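Local coordinates for conserved hypothetical protein (Methanosarcina mazei, PDB 2NR4), which is of unknown function but binds flavin mononucleotide and is classed as a flavoprotein, at residues Ala44-Ile49 with Ile85-Ser90. Residues are numbered along the deposited sequence; the frame is centred on the assembly and turned at random.
Sequences AAPIGI and ILFVRS. With FMN (flavin mononucleotide), chain C.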
loop_
_atom_site.group_PDB
_atom_site.type_symbol
_atom_site.label_atom_id
_atom_site.label_comp_id
_atom_site.label_asym_id
_atom_site.label_seq_id
_atom_site.Cartn_x
_atom_site.Cartn_y
_atom_site.Cartn_z
ATOM N N ALA A 44 -10.899 -6.834 17.223
ATOM C CA ALA A 44 -9.936 -6.395 16.211
ATOM C C ALA A 44 -10.109 -4.899 15.987
ATOM O O ALA A 44 -11.225 -4.391 16.018
ATOM C CB ALA A 44 -10.186 -7.146 14.925
ATOM N N ALA A 45 -9.022 -4.189 15.715
ATOM C CA ALA A 45 -9.131 -2.746 15.386
ATOM C C ALA A 45 -7.871 -2.303 14.635
ATOM O O ALA A 45 -6.798 -2.764 14.968
ATOM C CB ALA A 45 -9.247 -1.949 16.674
ATOM N N PRO A 46 -8.001 -1.433 13.629
ATOM C CA PRO A 46 -6.769 -0.880 13.003
ATOM C C PRO A 46 -5.924 -0.097 13.981
ATOM O O PRO A 46 -6.429 0.691 14.798
ATOM C CB PRO A 46 -7.296 0.008 11.883
ATOM C CG PRO A 46 -8.593 -0.614 11.547
ATOM C CD PRO A 46 -9.194 -0.989 12.900
ATOM N N ILE A 47 -4.617 -0.364 13.919
ATOM C CA ILE A 47 -3.658 0.269 14.807
ATOM C C ILE A 47 -2.373 0.397 14.035
ATOM O O ILE A 47 -2.040 -0.489 13.261
ATOM C CB ILE A 47 -3.386 -0.649 16.041
ATOM C CG1 ILE A 47 -4.669 -0.827 16.887
ATOM C CG2 ILE A 47 -2.273 -0.108 16.894
ATOM C CD1 ILE A 47 -4.992 0.384 17.759
ATOM N N GLY A 48 -1.646 1.487 14.251
ATOM C CA GLY A 48 -0.318 1.643 13.611
ATOM C C GLY A 48 0.748 1.152 14.598
ATOM O O GLY A 48 0.776 1.595 15.747
ATOM N N ILE A 49 1.556 0.188 14.215
ATOM C CA ILE A 49 2.719 -0.189 15.036
ATOM C C ILE A 49 3.921 0.631 14.531
ATOM O O ILE A 49 4.190 0.639 13.293
ATOM C CB ILE A 49 2.969 -1.683 14.918
ATOM C CG1 ILE A 49 1.804 -2.449 15.626
ATOM C CG2 ILE A 49 4.361 -2.081 15.492
ATOM C CD1 ILE A 49 1.873 -3.880 15.490
ATOM N N ILE A 85 -12.033 -4.280 2.891
ATOM C CA ILE A 85 -13.282 -4.660 3.603
ATOM C C ILE A 85 -13.038 -4.975 5.084
ATOM O O ILE A 85 -13.706 -4.446 5.970
ATOM C CB ILE A 85 -14.055 -5.792 2.886
ATOM C CG1 ILE A 85 -14.605 -5.286 1.529
ATOM C CG2 ILE A 85 -15.243 -6.247 3.788
ATOM C CD1 ILE A 85 -15.133 -6.407 0.606
ATOM N N LEU A 86 -12.045 -5.817 5.357
ATOM C CA LEU A 86 -11.685 -6.152 6.751
ATOM C C LEU A 86 -11.199 -4.950 7.550
ATOM O O LEU A 86 -11.562 -4.765 8.731
ATOM C CB LEU A 86 -10.692 -7.307 6.753
ATOM C CG LEU A 86 -10.549 -8.332 7.871
ATOM C CD1 LEU A 86 -11.931 -8.820 8.417
ATOM C CD2 LEU A 86 -9.758 -9.482 7.302
ATOM N N PHE A 87 -10.410 -4.071 6.930
ATOM C CA PHE A 87 -10.094 -2.823 7.589
ATOM C C PHE A 87 -11.280 -2.005 8.049
ATOM O O PHE A 87 -11.293 -1.444 9.145
ATOM C CB PHE A 87 -9.227 -1.909 6.673
ATOM C CG PHE A 87 -7.800 -1.896 7.035
ATOM C CD1 PHE A 87 -7.334 -1.023 8.006
ATOM C CD2 PHE A 87 -6.912 -2.760 6.417
ATOM C CE1 PHE A 87 -6.015 -1.014 8.345
ATOM C CE2 PHE A 87 -5.597 -2.745 6.766
ATOM C CZ PHE A 87 -5.165 -1.872 7.746
ATOM N N VAL A 88 -12.262 -1.850 7.167
ATOM C CA VAL A 88 -13.368 -0.986 7.470
ATOM C C VAL A 88 -14.258 -1.711 8.478
ATOM O O VAL A 88 -14.699 -1.112 9.429
ATOM C CB VAL A 88 -14.146 -0.592 6.202
ATOM C CG1 VAL A 88 -15.428 0.149 6.550
ATOM C CG2 VAL A 88 -13.265 0.310 5.283
ATOM N N ARG A 89 -14.482 -2.997 8.277
ATOM C CA ARG A 89 -15.296 -3.766 9.241
ATOM C C ARG A 89 -14.679 -3.746 10.632
ATOM O O ARG A 89 -15.395 -3.588 11.625
ATOM C CB ARG A 89 -15.450 -5.206 8.772
ATOM C CG ARG A 89 -16.366 -5.342 7.539
ATOM C CD ARG A 89 -16.712 -6.785 7.246
ATOM N NE ARG A 89 -17.215 -7.449 8.452
ATOM C CZ ARG A 89 -16.718 -8.563 8.984
ATOM N NH1 ARG A 89 -15.696 -9.213 8.424
ATOM N NH2 ARG A 89 -17.269 -9.034 10.110
ATOM N N SER A 90 -13.356 -3.914 10.725
ATOM C CA SER A 90 -12.743 -3.888 12.061
ATOM C C SER A 90 -12.766 -2.489 12.679
ATOM O O SER A 90 -12.654 -2.319 13.891
ATOM C CB SER A 90 -11.331 -4.449 12.032
ATOM O OG SER A 90 -10.505 -3.575 11.308
HETATM N N1 FMN C . -6.228 3.926 17.118
HETATM C C2 FMN C . -5.219 3.910 18.056
HETATM O O2 FMN C . -5.521 3.991 19.244
HETATM N N3 FMN C . -3.899 3.840 17.663
HETATM C C4 FMN C . -3.576 3.760 16.318
HETATM O O4 FMN C . -2.438 3.481 15.961
HETATM C C4A FMN C . -4.591 3.764 15.365
HETATM N N5 FMN C . -4.294 3.694 14.013
HETATM C C5A FMN C . -5.305 3.679 13.062
HETATM C C6 FMN C . -4.985 3.589 11.701
HETATM C C7 FMN C . -5.988 3.570 10.743
HETATM C C7M FMN C . -5.597 3.545 9.292
HETATM C C8 FMN C . -7.334 3.663 11.158
HETATM C C8M FMN C . -8.451 3.488 10.201
HETATM C C9 FMN C . -7.664 3.760 12.517
HETATM C C9A FMN C . -6.635 3.755 13.477
HETATM N N10 FMN C . -6.933 3.843 14.838
HETATM C C10 FMN C . -5.921 3.850 15.776
HETATM C "C1'" FMN C . -8.342 4.087 15.286
HETATM C "C2'" FMN C . -8.950 2.755 15.709
HETATM O "O2'" FMN C . -8.773 1.812 14.686
HETATM C "C3'" FMN C . -10.435 2.954 15.902
HETATM O "O3'" FMN C . -10.629 3.890 16.948
HETATM C "C4'" FMN C . -11.142 1.629 16.179
HETATM O "O4'" FMN C . -12.514 1.908 16.055
HETATM C "C5'" FMN C . -10.826 1.082 17.578
HETATM O "O5'" FMN C . -11.750 0.073 17.932
HETATM P P FMN C . -11.668 -0.836 19.276
HETATM O O1P FMN C . -12.529 -0.097 20.314
HETATM O O2P FMN C . -10.205 -0.856 19.776
HETATM O O3P FMN C . -12.298 -2.192 18.949
#
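The isoalloxazine of FMN rests one face on strand 43-51: P46 CB sits beneath C8 of the benzenoid ring at 3.7 Å, and I47 CD1 lies under C2 of the pyrimidine ring at 3.5 Å. From this same side G48 N rises to O4 at 2.7 Å in an almost straight hydrogen bond (174°). The F87 ring meets the proline obliquely, its CD1 3.8 Å from P46 CG, and also packs on L164 of helix 158-176. P46 is thus wedged between flavin and helix 84-92. Its CD touches S90 OG at 3.3 Å, while its carbonyl O accepts a 2.6 Å hydrogen bond from the ribityl O2'. The setting is an antiparallel six-stranded barrel, consistent with the FMN-binding clan, with segment 85-90 running at 106° to segment 44-49. Replacing P46 by an alanine would remove CG and CD and probably loosen the packing against F87 and S90. A44 CB meets S90 CB at 4.1 Å, and no hydrogen bond joins strand to helix. S90 OG stands between its backbone N and carbonyl carbon (chi1 68°), within hydrogen-bonding distance of both L86 O and F87 O, and the next residue, T91, hydrogen-bonds FMN through its backbone O.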